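Long-range contacts in DUF596 domain-containing protein (Neisseria meningitidis, PDB 2O5H), which is of unknown function but forms a mixed alpha-beta fold of the DUF596 family and assembles from two copies: residues A[9-15]-A[49-53]; A[37-41]-A[52-58]. One frame throughout, in Å; residues are numbered along the deposited sequence.

Contact 1: residues A[9-15]-A[49-53]; sequences NHDVHKR and EEKTE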
loop_
_atom_site.group_PDB
_atom_site.type_symbol
_atom_site.label_atom_id
_atom_site.label_comp_id
_atom_site.label_asym_id
_atom_site.label_seq_id
_atom_site.Cartn_x
_atom_site.Cartn_y
_atom_site.Cartn_z
ATOM N N ASN A 9 9.373 -21.837 10.413
ATOM C CA ASN A 9 9.528 -20.640 9.580
ATOM C C ASN A 9 10.916 -19.977 9.681
ATOM O O ASN A 9 11.162 -18.932 9.088
ATOM C CB ASN A 9 8.448 -19.645 9.963
ATOM C CG ASN A 9 7.063 -20.097 9.517
ATOM O OD1 ASN A 9 6.856 -20.504 8.370
ATOM N ND2 ASN A 9 6.093 -19.980 10.417
ATOM N N HIS A 10 11.802 -20.605 10.437
ATOM C CA HIS A 10 13.193 -20.162 10.633
ATOM C C HIS A 10 13.906 -19.820 9.314
ATOM O O HIS A 10 14.601 -18.799 9.219
ATOM C CB HIS A 10 13.971 -21.267 11.359
ATOM C CG HIS A 10 15.459 -21.050 11.406
ATOM N ND1 HIS A 10 16.086 -20.455 12.479
ATOM C CD2 HIS A 10 16.439 -21.354 10.524
ATOM C CE1 HIS A 10 17.385 -20.394 12.253
ATOM N NE2 HIS A 10 17.623 -20.920 11.067
ATOM N N ASP A 11 13.740 -20.688 8.315
ATOM C CA ASP A 11 14.407 -20.545 7.028
ATOM C C ASP A 11 13.892 -19.322 6.252
ATOM O O ASP A 11 14.672 -18.563 5.689
ATOM C CB ASP A 11 14.213 -21.838 6.224
ATOM C CG ASP A 11 14.586 -21.692 4.762
ATOM O OD1 ASP A 11 15.760 -21.422 4.466
ATOM O OD2 ASP A 11 13.690 -21.854 3.905
ATOM N N VAL A 12 12.582 -19.123 6.244
ATOM C CA VAL A 12 11.983 -17.965 5.552
ATOM C C VAL A 12 12.433 -16.693 6.244
ATOM O O VAL A 12 12.768 -15.693 5.601
ATOM C CB VAL A 12 10.432 -18.074 5.522
ATOM C CG1 VAL A 12 9.822 -16.968 4.716
ATOM C CG2 VAL A 12 10.043 -19.414 4.915
ATOM N N HIS A 13 12.458 -16.755 7.571
ATOM C CA HIS A 13 12.878 -15.668 8.408
ATOM C C HIS A 13 14.300 -15.243 8.055
ATOM O O HIS A 13 14.578 -14.062 7.911
ATOM C CB HIS A 13 12.792 -16.115 9.876
ATOM C CG HIS A 13 12.701 -14.983 10.848
ATOM N ND1 HIS A 13 13.809 -14.287 11.283
ATOM C CD2 HIS A 13 11.635 -14.418 11.463
ATOM C CE1 HIS A 13 13.428 -13.330 12.112
ATOM N NE2 HIS A 13 12.112 -13.393 12.242
ATOM N N LYS A 14 15.204 -16.216 7.927
ATOM C CA LYS A 14 16.581 -15.957 7.501
ATOM C C LYS A 14 16.700 -15.387 6.090
ATOM O O LYS A 14 17.471 -14.439 5.854
ATOM C CB LYS A 14 17.413 -17.232 7.641
ATOM C CG LYS A 14 18.898 -16.975 7.689
ATOM C CD LYS A 14 19.646 -18.107 8.387
ATOM C CE LYS A 14 21.101 -18.112 7.923
ATOM N NZ LYS A 14 21.883 -19.246 8.513
ATOM N N ARG A 15 15.950 -15.949 5.144
ATOM C CA ARG A 15 15.985 -15.461 3.772
ATOM C C ARG A 15 15.421 -14.046 3.658
ATOM O O ARG A 15 15.925 -13.267 2.874
ATOM C CB ARG A 15 15.266 -16.415 2.822
ATOM C CG ARG A 15 15.941 -17.781 2.755
ATOM C CD ARG A 15 15.352 -18.669 1.666
ATOM N NE ARG A 15 14.154 -19.362 2.136
ATOM C CZ ARG A 15 12.924 -19.092 1.704
ATOM N NH1 ARG A 15 12.766 -18.168 0.786
ATOM N NH2 ARG A 15 11.869 -19.754 2.175
ATOM N N GLU A 49 1.940 -18.533 2.974
ATOM C CA GLU A 49 2.619 -18.611 4.268
ATOM C C GLU A 49 3.918 -17.810 4.268
ATOM O O GLU A 49 4.175 -17.101 5.231
ATOM C CB GLU A 49 2.936 -20.064 4.643
ATOM C CG GLU A 49 3.523 -20.199 6.027
ATOM C CD GLU A 49 3.790 -21.627 6.412
ATOM O OE1 GLU A 49 4.283 -22.430 5.573
ATOM O OE2 GLU A 49 3.546 -21.929 7.588
ATOM N N GLU A 50 4.761 -17.991 3.236
ATOM C CA GLU A 50 6.024 -17.261 3.205
ATOM C C GLU A 50 5.829 -15.739 3.168
ATOM O O GLU A 50 6.563 -15.014 3.836
ATOM C CB GLU A 50 6.900 -17.722 2.056
ATOM C CG GLU A 50 7.322 -19.153 2.247
ATOM C CD GLU A 50 8.447 -19.557 1.321
ATOM O OE1 GLU A 50 8.587 -18.953 0.243
ATOM O OE2 GLU A 50 9.164 -20.505 1.663
ATOM N N LYS A 51 4.855 -15.265 2.391
ATOM C CA LYS A 51 4.536 -13.836 2.344
ATOM C C LYS A 51 4.062 -13.340 3.710
ATOM O O LYS A 51 4.507 -12.296 4.181
ATOM C CB LYS A 51 3.497 -13.543 1.257
ATOM C CG LYS A 51 4.090 -13.485 -0.150
ATOM C CD LYS A 51 3.025 -13.131 -1.166
ATOM C CE LYS A 51 2.250 -14.432 -1.495
ATOM N NZ LYS A 51 1.589 -14.435 -2.788
ATOM N N THR A 52 3.178 -14.105 4.336
ATOM C CA THR A 52 2.649 -13.782 5.688
ATOM C C THR A 52 3.818 -13.675 6.705
ATOM O O THR A 52 3.865 -12.773 7.521
ATOM C CB THR A 52 1.636 -14.863 6.159
ATOM O OG1 THR A 52 0.466 -14.832 5.325
ATOM C CG2 THR A 52 1.197 -14.603 7.608
ATOM N N GLU A 53 4.759 -14.596 6.647
ATOM C CA GLU A 53 5.948 -14.521 7.532
ATOM C C GLU A 53 6.805 -13.267 7.275
ATOM O O GLU A 53 7.255 -12.628 8.205
ATOM C CB GLU A 53 6.828 -15.771 7.393
ATOM C CG GLU A 53 6.175 -17.054 7.974
ATOM C CD GLU A 53 5.575 -16.851 9.369
ATOM O OE1 GLU A 53 6.314 -16.381 10.285
ATOM O OE2 GLU A 53 4.362 -17.185 9.538
HETATM O O HOH W 1 6.589 -17.437 12.708
HETATM O O HOH W 2 3.301 -19.906 9.273
#

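Contact 2: residues A[37-41]-A[52-58]; sequences LWSTI and TEAFFIL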
loop_
_atom_site.group_PDB
_atom_site.type_symbol
_atom_site.label_atom_id
_atom_site.label_comp_id
_atom_site.label_asym_id
_atom_site.label_seq_id
_atom_site.Cartn_x
_atom_site.Cartn_y
_atom_site.Cartn_z
ATOM N N LEU A 37 2.120 -2.436 3.149
ATOM C CA LEU A 37 3.199 -3.266 3.654
ATOM C C LEU A 37 3.109 -4.660 3.065
ATOM O O LEU A 37 4.146 -5.292 2.834
ATOM C CB LEU A 37 3.170 -3.365 5.185
ATOM C CG LEU A 37 4.018 -2.367 5.973
ATOM C CD1 LEU A 37 3.796 -0.913 5.588
ATOM C CD2 LEU A 37 3.876 -2.627 7.505
ATOM N N TRP A 38 1.882 -5.177 2.965
ATOM C CA TRP A 38 1.625 -6.462 2.302
ATOM C C TRP A 38 2.082 -6.399 0.839
ATOM O O TRP A 38 2.814 -7.269 0.371
ATOM C CB TRP A 38 0.133 -6.840 2.378
ATOM C CG TRP A 38 -0.171 -8.108 1.615
ATOM C CD1 TRP A 38 -0.739 -8.223 0.341
ATOM C CD2 TRP A 38 0.129 -9.431 2.047
ATOM N NE1 TRP A 38 -0.815 -9.555 -0.007
ATOM C CE2 TRP A 38 -0.265 -10.315 1.007
ATOM C CE3 TRP A 38 0.704 -9.965 3.219
ATOM C CZ2 TRP A 38 -0.096 -11.713 1.108
ATOM C CZ3 TRP A 38 0.829 -11.349 3.322
ATOM C CH2 TRP A 38 0.454 -12.197 2.270
ATOM N N SER A 39 1.671 -5.353 0.110
ATOM C CA SER A 39 2.116 -5.175 -1.280
ATOM C C SER A 39 3.668 -5.115 -1.415
ATOM O O SER A 39 4.235 -5.656 -2.364
ATOM C CB SER A 39 1.465 -3.939 -1.879
ATOM O OG SER A 39 0.054 -4.130 -1.892
ATOM N N THR A 40 4.326 -4.478 -0.452
ATOM C CA THR A 40 5.786 -4.379 -0.402
ATOM C C THR A 40 6.492 -5.745 -0.366
ATOM O O THR A 40 7.564 -5.931 -0.988
ATOM C CB THR A 40 6.223 -3.528 0.850
ATOM O OG1 THR A 40 5.678 -2.199 0.761
ATOM C CG2 THR A 40 7.748 -3.423 0.959
ATOM N N ILE A 41 5.884 -6.711 0.339
ATOM C CA ILE A 41 6.509 -8.041 0.472
ATOM C C ILE A 41 6.011 -9.029 -0.607
ATOM O O ILE A 41 6.543 -10.135 -0.743
ATOM C CB ILE A 41 6.432 -8.623 1.946
ATOM C CG1 ILE A 41 4.992 -8.743 2.503
ATOM C CG2 ILE A 41 7.285 -7.804 2.901
ATOM C CD1 ILE A 41 4.219 -9.900 1.871
ATOM N N THR A 52 3.178 -14.105 4.336
ATOM C CA THR A 52 2.649 -13.782 5.688
ATOM C C THR A 52 3.818 -13.675 6.705
ATOM O O THR A 52 3.865 -12.773 7.521
ATOM C CB THR A 52 1.636 -14.863 6.159
ATOM O OG1 THR A 52 0.466 -14.832 5.325
ATOM C CG2 THR A 52 1.197 -14.603 7.608
ATOM N N GLU A 53 4.759 -14.596 6.647
ATOM C CA GLU A 53 5.948 -14.521 7.532
ATOM C C GLU A 53 6.805 -13.267 7.275
ATOM O O GLU A 53 7.255 -12.628 8.205
ATOM C CB GLU A 53 6.828 -15.771 7.393
ATOM C CG GLU A 53 6.175 -17.054 7.974
ATOM C CD GLU A 53 5.575 -16.851 9.369
ATOM O OE1 GLU A 53 6.314 -16.381 10.285
ATOM O OE2 GLU A 53 4.362 -17.185 9.538
ATOM N N ALA A 54 6.997 -12.926 6.011
ATOM C CA ALA A 54 7.694 -11.706 5.603
ATOM C C ALA A 54 6.954 -10.464 6.109
ATOM O O ALA A 54 7.573 -9.531 6.706
ATOM C CB ALA A 54 7.797 -11.668 4.103
ATOM N N PHE A 55 5.642 -10.447 5.889
ATOM C CA PHE A 55 4.861 -9.358 6.401
ATOM C C PHE A 55 5.099 -9.125 7.900
ATOM O O PHE A 55 5.338 -7.993 8.317
ATOM C CB PHE A 55 3.370 -9.534 6.090
ATOM C CG PHE A 55 2.495 -8.494 6.764
ATOM C CD1 PHE A 55 2.179 -7.300 6.108
ATOM C CD2 PHE A 55 1.979 -8.722 8.060
ATOM C CE1 PHE A 55 1.360 -6.339 6.715
ATOM C CE2 PHE A 55 1.180 -7.762 8.679
ATOM C CZ PHE A 55 0.874 -6.579 8.013
ATOM N N PHE A 56 5.015 -10.176 8.711
ATOM C CA PHE A 56 5.160 -10.023 10.157
ATOM C C PHE A 56 6.558 -9.632 10.585
ATOM O O PHE A 56 6.718 -8.952 11.598
ATOM C CB PHE A 56 4.642 -11.275 10.909
ATOM C CG PHE A 56 3.147 -11.322 10.986
ATOM C CD1 PHE A 56 2.449 -10.301 11.667
ATOM C CD2 PHE A 56 2.422 -12.304 10.328
ATOM C CE1 PHE A 56 1.065 -10.304 11.715
ATOM C CE2 PHE A 56 0.975 -12.307 10.391
ATOM C CZ PHE A 56 0.323 -11.323 11.089
ATOM N N ILE A 57 7.585 -10.035 9.834
ATOM C CA ILE A 57 8.949 -9.605 10.195
ATOM C C ILE A 57 9.067 -8.085 9.973
ATOM O O ILE A 57 9.637 -7.363 10.786
ATOM C CB ILE A 57 10.042 -10.322 9.368
ATOM C CG1 ILE A 57 10.064 -11.815 9.712
ATOM C CG2 ILE A 57 11.466 -9.694 9.614
ATOM C CD1 ILE A 57 10.710 -12.654 8.635
ATOM N N LEU A 58 8.504 -7.608 8.866
ATOM C CA LEU A 58 8.624 -6.206 8.512
ATOM C C LEU A 58 7.801 -5.377 9.507
ATOM O O LEU A 58 8.276 -4.387 10.045
ATOM C CB LEU A 58 8.132 -5.974 7.072
ATOM C CG LEU A 58 8.026 -4.515 6.534
ATOM C CD1 LEU A 58 9.409 -3.781 6.572
ATOM C CD2 LEU A 58 7.470 -4.576 5.116
#

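Contact 1: residues A[9-15]-A[49-53]
The side-chain amide of Asn9 lies stacked on the carboxylate of Glu53, the two planes only 6° apart, while the carboxylate of Glu49 stands almost perpendicular to the same amide. These groups belong to a helix-helix packing in which segments 9-15 and 49-53 cross at -59°, where helix 3-16 passes the start of helix 48-64. Asn9 ND2 sits 3.3 Å from Glu53 CD, above the carboxylate rather than in line with its oxygens, so the two stack directly, but their hydrogen bonding runs through water. One water accepts from Asn9 ND2 and donates to both Glu49 OE2 and Glu53 OE2; another donates to Glu53 OE1 and is held only weakly by the amide. Glu53 presents its carboxylate this way because its chain bends at chi2, and Arg89 adds a salt bridge to OE2 from outside the two segments. Between the polar ends, Val12 packs on the aliphatic part of Glu50: CG2 rests 3.8 Å from Glu50 CG, and CG1 faces Glu50 CB. The guanidinium of Arg15 works through its edge, gripping Asp11 OD2 with NE and NH2 and reaching over to Glu50, whose other oxygen, OE1, bonds to Ser45. Arg15 thus lies between two acidic groups whose mutual repulsion it probably offsets. Its NH2 meets Glu50 OE2 at 2.9 Å, from well above the carboxylate plane, with a bent N-H...O angle of 137°.

Contact 2: residues A[37-41]-A[52-58]
A buried helix-helix packing in the core joins helices 34-41 and 48-64 at a steep crossing angle of 122°, their axes 9.2 Å apart at the short segments. Phe55 is central to the interface. With CG anti to its backbone N (chi1 173°), its ring turns an edge to the backbone of Trp38, CD1 lying 3.8 Å from Trp38 N; CE1 touches Leu37 CB at 3.8 Å. The indole of Trp38 runs roughly at right angles to the Phe55 side chain, meeting Phe55 CB with its CE3 edge and extending CZ3 to within 3.8 Å of Thr52 N. Ile41 CD1 lies over one indole face, toward the rim. Farther along, the CG2 branch of Ile41 fits between Ala54 CB and Leu58 CD2, at 4.1 and 3.9 Å, and Leu37 CG closes on the same leucine methyl. Phe59, one turn on in the same helix, and Trp92 also meet the Phe55 ring, while Thr40 packs on Tyr30 of the second subunit. The side chains meet mainly through apolar contacts, and the hydroxyls of Thr40 and Thr52 bond to Cys36 O and Phe48 O within their own helices, consistent with cohesion that rests on burial and shape.

Both contacts are built on helix 48-64, which illustrates how one long helix can serve two neighbours. Helix 3-16 meets its first turns in contact 1, and helix 34-41 crosses it in contact 2; along the chain both partners precede it. The contact centres are about 10 Å apart, and Thr52 and Glu53 belong to both. Contact 1 is partly buried, about 13 Å from the centre of the chain, whereas contact 2 is buried about 5 Å from it. Lys51 and Ile57 bridge them, packing on residues of the other contact. The helix therefore passes from a hydrated, charged margin into the apolar core, bringing helices 3-16 and 34-41 together on one helix.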